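Local coordinates for galactan 1,3-beta-galactosidase (Phanerochaete chrysosporium, PDB 7BYT), which probably cleaves beta-1,3-galactan as an exo-acting family 43 glycoside hydrolase and carries a carbohydrate-binding module that holds galactose and calcium, at residues S317-S322 / V332-H337; R367-S372 / N416-L421. All coordinates share one frame; numbering follows the deposited sequence.

Contact 1: S317-S322 / V332-H337; sequences SSTILS and VGYLGH. With GAL (beta-D-galactopyranose), chain G.
Thr319 and Gly333 form an antiparallel hydrogen-bonded pair in the two-stranded hairpin 319-322/330-333 of the carbohydrate-binding module. Thr319 N reaches Gly333 O at 2.9 Å, and the return bond from Gly333 N to Thr319 O has the same length. The tight part lies here. Leu321 CD1 packs over Gly333, 3.7 Å from its CA, and Val332 CG1 sits against Thr319 O and Ser318 CB. Ser318, buried, hydrogen-bonds through OG to Thr340 O. On the other strand face from Thr319, Ile320 CD1 and Val332 CG2 meet more loosely at 4.1 Å.

Beyond Gly333 the strand pairing ends, and on the exposed side, between Ser317 and the 334-337 turn, a water joins the two segments: it lies 2.7 Å from Ser317 OG and within hydrogen-bonding distance of Tyr334 O and Gly336 O, which share its protons with other acceptors.

With CG beside its own backbone N (chi1 -73°), the Tyr334 ring and that N-H both meet the galactose. Thr319 OG1 stands at the ring edge, while galactose lies over a face with its C4 3.7 Å above the ring centre. Tyr334 N donates a nearly straight bond (171°) to galactose O3. Apolar sugar carbons on an aromatic face and a hydroxyl on a backbone N-H imply recognition by CH-pi stacking together with polar anchoring, as in many carbohydrate-binding modules.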
loop_
_atom_site.group_PDB
_atom_site.type_symbol
_atom_site.label_atom_id
_atom_site.label_comp_id
_atom_site.label_asym_id
_atom_site.label_seq_id
_atom_site.Cartn_x
_atom_site.Cartn_y
_atom_site.Cartn_z
ATOM N N SER A 317 25.424 -4.005 -25.688
ATOM C CA SER A 317 26.382 -3.843 -24.600
ATOM C C SER A 317 25.874 -4.361 -23.257
ATOM O O SER A 317 26.439 -4.017 -22.217
ATOM C CB SER A 317 26.780 -2.371 -24.478
ATOM O OG SER A 317 25.666 -1.523 -24.708
ATOM N N SER A 318 24.816 -5.164 -23.243
ATOM C CA SER A 318 24.352 -5.689 -21.964
ATOM C C SER A 318 25.295 -6.781 -21.452
ATOM O O SER A 318 26.038 -7.411 -22.212
ATOM C CB SER A 318 22.932 -6.230 -22.096
ATOM O OG SER A 318 22.862 -7.234 -23.102
ATOM N N THR A 319 25.259 -7.005 -20.137
ATOM C CA THR A 319 26.211 -7.890 -19.474
ATOM C C THR A 319 25.478 -8.860 -18.559
ATOM O O THR A 319 24.274 -8.731 -18.305
ATOM C CB THR A 319 27.181 -7.090 -18.600
ATOM O OG1 THR A 319 26.432 -6.399 -17.596
ATOM C CG2 THR A 319 27.955 -6.069 -19.427
ATOM N N ILE A 320 26.224 -9.837 -18.042
ATOM C CA ILE A 320 25.720 -10.745 -17.016
ATOM C C ILE A 320 26.279 -10.304 -15.670
ATOM O O ILE A 320 27.500 -10.196 -15.501
ATOM C CB ILE A 320 26.098 -12.204 -17.312
ATOM C CG1 ILE A 320 25.467 -12.678 -18.622
ATOM C CG2 ILE A 320 25.684 -13.112 -16.142
ATOM C CD1 ILE A 320 23.977 -12.537 -18.655
ATOM N N LEU A 321 25.390 -10.036 -14.719
ATOM C CA LEU A 321 25.739 -9.697 -13.345
ATOM C C LEU A 321 25.537 -10.914 -12.461
ATOM O O LEU A 321 24.622 -11.707 -12.683
ATOM C CB LEU A 321 24.821 -8.591 -12.814
ATOM C CG LEU A 321 24.787 -7.284 -13.591
ATOM C CD1 LEU A 321 23.783 -6.311 -12.979
ATOM C CD2 LEU A 321 26.177 -6.678 -13.596
ATOM N N SER A 322 26.397 -11.061 -11.460
ATOM C CA SER A 322 26.248 -12.099 -10.451
ATOM C C SER A 322 25.915 -11.449 -9.120
ATOM O O SER A 322 26.473 -10.404 -8.768
ATOM C CB SER A 322 27.521 -12.936 -10.333
ATOM O OG SER A 322 27.804 -13.553 -11.574
ATOM N N VAL A 332 20.756 -9.574 -15.771
ATOM C CA VAL A 332 21.315 -8.901 -16.939
ATOM C C VAL A 332 21.474 -7.431 -16.602
ATOM O O VAL A 332 20.506 -6.770 -16.204
ATOM C CB VAL A 332 20.443 -9.108 -18.188
ATOM C CG1 VAL A 332 21.008 -8.299 -19.368
ATOM C CG2 VAL A 332 20.382 -10.592 -18.545
ATOM N N GLY A 333 22.698 -6.926 -16.757
ATOM C CA GLY A 333 23.029 -5.551 -16.471
ATOM C C GLY A 333 23.328 -4.765 -17.737
ATOM O O GLY A 333 23.313 -5.286 -18.847
ATOM N N TYR A 334 23.602 -3.478 -17.542
ATOM C CA TYR A 334 23.856 -2.562 -18.658
ATOM C C TYR A 334 22.786 -2.688 -19.745
ATOM O O TYR A 334 23.068 -2.748 -20.944
ATOM C CB TYR A 334 25.300 -2.687 -19.173
ATOM C CG TYR A 334 26.254 -2.047 -18.180
ATOM C CD1 TYR A 334 26.694 -2.741 -17.060
ATOM C CD2 TYR A 334 26.634 -0.720 -18.322
ATOM C CE1 TYR A 334 27.524 -2.136 -16.125
ATOM C CE2 TYR A 334 27.467 -0.115 -17.395
ATOM C CZ TYR A 334 27.904 -0.828 -16.308
ATOM O OH TYR A 334 28.731 -0.215 -15.391
ATOM N N LEU A 335 21.532 -2.752 -19.301
ATOM C CA LEU A 335 20.388 -2.749 -20.195
ATOM C C LEU A 335 19.997 -1.314 -20.503
ATOM O O LEU A 335 20.149 -0.414 -19.672
ATOM C CB LEU A 335 19.203 -3.475 -19.558
ATOM C CG LEU A 335 19.298 -4.997 -19.602
ATOM C CD1 LEU A 335 18.166 -5.579 -18.774
ATOM C CD2 LEU A 335 19.218 -5.498 -21.051
ATOM N N GLY A 336 19.475 -1.107 -21.707
ATOM C CA GLY A 336 19.304 0.240 -22.206
ATOM C C GLY A 336 20.661 0.785 -22.604
ATOM O O GLY A 336 21.695 0.133 -22.450
ATOM N N HIS A 337 20.655 2.010 -23.126
ATOM C CA HIS A 337 21.889 2.652 -23.577
ATOM C C HIS A 337 22.700 1.716 -24.469
ATOM O O HIS A 337 23.912 1.555 -24.302
ATOM C CB HIS A 337 22.714 3.151 -22.387
ATOM C CG HIS A 337 23.780 4.132 -22.758
ATOM N ND1 HIS A 337 23.499 5.426 -23.140
ATOM C CD2 HIS A 337 25.126 4.002 -22.821
ATOM C CE1 HIS A 337 24.629 6.055 -23.416
ATOM N NE2 HIS A 337 25.630 5.213 -23.229
HETATM C C1 GAL G . 24.390 0.003 -12.152
HETATM C C2 GAL G . 23.851 -1.270 -12.806
HETATM C C3 GAL G . 24.508 -1.511 -14.182
HETATM C C4 GAL G . 24.336 -0.281 -15.076
HETATM C C5 GAL G . 24.871 0.918 -14.301
HETATM C C6 GAL G . 24.679 2.243 -15.015
HETATM O O1 GAL G . 23.674 0.275 -10.963
HETATM O O2 GAL G . 24.122 -2.394 -11.977
HETATM O O3 GAL G . 23.928 -2.647 -14.840
HETATM O O4 GAL G . 22.943 -0.040 -15.385
HETATM O O5 GAL G . 24.202 1.067 -13.035
HETATM O O6 GAL G . 25.486 3.259 -14.396
HETATM O O HOH W 1 24.418 -0.866 -22.437
#

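Contact 2: R367-S372 / N416-L421; sequences RNVTVS and NYAADL. With NAG (2-acetamido-2-deoxy-beta-D-glucopyranose), chain B; GAL (beta-D-galactopyranose), chain G.
Arg367 meets Tyr417 and Ala418 in a beta-sandwich carbohydrate-binding module, its side chain running from strand 367-373 alongside the loop that leads into strand 420-426. The chain is extended from CG to NE, so CD passes 3.5 Å from Tyr417 O and the guanidinium emerges at the galactose site. There NH1 serves two acceptors near the guanidinium plane, Ala418 O and galactose O4, each at 2.9 Å, while NH2 donates almost straight (170°) to galactose O5. Asp363 holds NE in a salt bridge, so polar partners on several sides fix the rotation of the group.

Ala418 is the loop's counterpart. Besides giving its carbonyl to Arg367, it brings CA to 3.2 Å from Asn368 O in a CA-H...O contact, and its CB packs on Val369 CG2. Tyr417, beside it, lays one ring face against galactose C6, offset toward the rim. Galactose O3 and O2 donate to Asp420 OD1 and OD2; the carboxylate does not touch Arg367, though the opposite charges may favour each other.

Asn368 carries an N-linked glycan on ND2. Its side chain crosses that of Asn416 at about a right angle, with the amide planes 63° apart. A water donates to both OD1 atoms, and Asn416 ND2 divides its bonding between Asn368 OD1, 2.9 Å away, and O6 of the N-acetylglucosamine, also at 2.9 Å.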
loop_
_atom_site.group_PDB
_atom_site.type_symbol
_atom_site.label_atom_id
_atom_site.label_comp_id
_atom_site.label_asym_id
_atom_site.label_seq_id
_atom_site.Cartn_x
_atom_site.Cartn_y
_atom_site.Cartn_z
ATOM N N ARG A 367 14.256 4.163 -12.562
ATOM C CA ARG A 367 14.663 3.886 -13.925
ATOM C C ARG A 367 13.416 3.445 -14.693
ATOM O O ARG A 367 12.294 3.535 -14.197
ATOM C CB ARG A 367 15.783 2.840 -13.934
ATOM C CG ARG A 367 17.095 3.328 -13.318
ATOM C CD ARG A 367 18.178 2.281 -13.491
ATOM N NE ARG A 367 19.428 2.698 -12.863
ATOM C CZ ARG A 367 20.612 2.147 -13.122
ATOM N NH1 ARG A 367 20.722 1.157 -14.000
ATOM N NH2 ARG A 367 21.695 2.595 -12.496
ATOM N N ASN A 368 13.607 2.968 -15.912
ATOM C CA ASN A 368 12.505 2.385 -16.669
ATOM C C ASN A 368 13.125 1.532 -17.758
ATOM O O ASN A 368 14.322 1.628 -18.037
ATOM C CB ASN A 368 11.585 3.460 -17.275
ATOM C CG ASN A 368 12.363 4.632 -17.754
ATOM O OD1 ASN A 368 13.129 4.525 -18.713
ATOM N ND2 ASN A 368 12.207 5.756 -17.078
ATOM N N VAL A 369 12.293 0.709 -18.387
ATOM C CA VAL A 369 12.757 -0.208 -19.424
ATOM C C VAL A 369 11.734 -0.266 -20.547
ATOM O O VAL A 369 10.528 -0.319 -20.299
ATOM C CB VAL A 369 13.072 -1.613 -18.855
ATOM C CG1 VAL A 369 11.815 -2.341 -18.338
ATOM C CG2 VAL A 369 13.828 -2.449 -19.892
ATOM N N THR A 370 12.219 -0.245 -21.784
ATOM C CA THR A 370 11.328 -0.462 -22.915
ATOM C C THR A 370 11.075 -1.954 -23.093
ATOM O O THR A 370 11.951 -2.792 -22.849
ATOM C CB THR A 370 11.925 0.101 -24.205
ATOM O OG1 THR A 370 13.148 -0.589 -24.495
ATOM C CG2 THR A 370 12.189 1.591 -24.076
ATOM N N VAL A 371 9.863 -2.285 -23.531
ATOM C CA VAL A 371 9.440 -3.670 -23.709
ATOM C C VAL A 371 8.723 -3.779 -25.048
ATOM O O VAL A 371 7.788 -3.012 -25.316
ATOM C CB VAL A 371 8.503 -4.123 -22.573
ATOM C CG1 VAL A 371 8.119 -5.581 -22.762
ATOM C CG2 VAL A 371 9.165 -3.925 -21.208
ATOM N N SER A 372 9.160 -4.719 -25.886
ATOM C CA SER A 372 8.488 -5.034 -27.139
ATOM C C SER A 372 8.152 -6.514 -27.145
ATOM O O SER A 372 9.016 -7.354 -26.868
ATOM C CB SER A 372 9.381 -4.696 -28.338
ATOM O OG SER A 372 8.841 -5.210 -29.543
ATOM N N ASN A 416 18.765 5.965 -21.704
ATOM C CA ASN A 416 19.091 5.788 -20.299
ATOM C C ASN A 416 19.276 4.308 -19.987
ATOM O O ASN A 416 18.764 3.427 -20.686
ATOM C CB ASN A 416 17.968 6.354 -19.421
ATOM C CG ASN A 416 16.616 5.696 -19.692
ATOM O OD1 ASN A 416 16.144 5.675 -20.831
ATOM N ND2 ASN A 416 15.986 5.163 -18.645
ATOM N N TYR A 417 20.029 4.040 -18.925
ATOM C CA TYR A 417 20.144 2.674 -18.430
ATOM C C TYR A 417 18.862 2.252 -17.724
ATOM O O TYR A 417 18.324 2.976 -16.874
ATOM C CB TYR A 417 21.327 2.550 -17.473
ATOM C CG TYR A 417 22.670 2.512 -18.168
ATOM C CD1 TYR A 417 23.034 1.436 -18.966
ATOM C CD2 TYR A 417 23.564 3.563 -18.039
ATOM C CE1 TYR A 417 24.264 1.400 -19.609
ATOM C CE2 TYR A 417 24.794 3.539 -18.674
ATOM C CZ TYR A 417 25.135 2.461 -19.460
ATOM O OH TYR A 417 26.362 2.439 -20.095
ATOM N N ALA A 418 18.360 1.087 -18.111
ATOM C CA ALA A 418 17.267 0.444 -17.409
ATOM C C ALA A 418 17.790 -0.181 -16.122
ATOM O O ALA A 418 18.996 -0.215 -15.858
ATOM C CB ALA A 418 16.679 -0.654 -18.298
ATOM N N ALA A 419 16.865 -0.693 -15.311
ATOM C CA ALA A 419 17.294 -1.469 -14.159
ATOM C C ALA A 419 17.876 -2.808 -14.607
ATOM O O ALA A 419 17.738 -3.237 -15.754
ATOM C CB ALA A 419 16.129 -1.697 -13.199
ATOM N N ASP A 420 18.535 -3.476 -13.671
ATOM C CA ASP A 420 19.109 -4.788 -13.938
ATOM C C ASP A 420 18.018 -5.847 -13.839
ATOM O O ASP A 420 17.319 -5.934 -12.827
ATOM C CB ASP A 420 20.206 -5.076 -12.916
ATOM C CG ASP A 420 21.323 -4.062 -12.971
ATOM O OD1 ASP A 420 21.633 -3.573 -14.082
ATOM O OD2 ASP A 420 21.904 -3.768 -11.898
ATOM N N LEU A 421 17.862 -6.657 -14.880
ATOM C CA LEU A 421 16.718 -7.559 -14.982
ATOM C C LEU A 421 17.119 -8.942 -14.486
ATOM O O LEU A 421 18.018 -9.578 -15.050
ATOM C CB LEU A 421 16.227 -7.637 -16.429
ATOM C CG LEU A 421 14.874 -8.327 -16.614
ATOM C CD1 LEU A 421 13.745 -7.625 -15.861
ATOM C CD2 LEU A 421 14.557 -8.438 -18.114
HETATM C C1 NAG B . 12.999 6.909 -17.398
HETATM C C2 NAG B . 12.280 8.225 -17.162
HETATM C C3 NAG B . 13.254 9.391 -17.329
HETATM C C4 NAG B . 14.495 9.187 -16.464
HETATM C C5 NAG B . 15.095 7.805 -16.714
HETATM C C6 NAG B . 16.229 7.470 -15.772
HETATM C C7 NAG B . 9.894 8.537 -17.625
HETATM C C8 NAG B . 8.838 8.635 -18.684
HETATM N N2 NAG B . 11.143 8.359 -18.061
HETATM O O3 NAG B . 12.585 10.589 -16.951
HETATM O O4 NAG B . 15.501 10.139 -16.793
HETATM O O5 NAG B . 14.092 6.804 -16.511
HETATM O O6 NAG B . 16.727 6.163 -16.030
HETATM O O7 NAG B . 9.630 8.651 -16.428
HETATM C C1 GAL G . 24.390 0.003 -12.152
HETATM C C2 GAL G . 23.851 -1.270 -12.806
HETATM C C3 GAL G . 24.508 -1.511 -14.182
HETATM C C4 GAL G . 24.336 -0.281 -15.076
HETATM C C5 GAL G . 24.871 0.918 -14.301
HETATM C C6 GAL G . 24.679 2.243 -15.015
HETATM O O1 GAL G . 23.674 0.275 -10.963
HETATM O O2 GAL G . 24.122 -2.394 -11.977
HETATM O O3 GAL G . 23.928 -2.647 -14.840
HETATM O O4 GAL G . 22.943 -0.040 -15.385
HETATM O O5 GAL G . 24.202 1.067 -13.035
HETATM O O6 GAL G . 25.486 3.259 -14.396
HETATM O O HOH W 2 13.459 5.479 -21.301
#

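Overall arrangement
Along the chain, contact 1 comes first, closing a short hairpin connection, with nine residues between 317-322 and 332-337. Contact 2 follows in series, neither nested nor crossed, and closes a much longer excursion of 43 residues that includes strands 379-383, 392-402 and 405-410. Their centres are about 10 Å apart, and the second segments meet directly: Leu335 O lies 2.8 Å from Ala418 N, and Val332 N lies 2.8 Å from Leu421 O, both probable hydrogen bonds. The small hairpin is thereby tied to strand 420-426 of one sheet, and through contact 2 to strand 367-373 of the other. The galactose bridges both contacts.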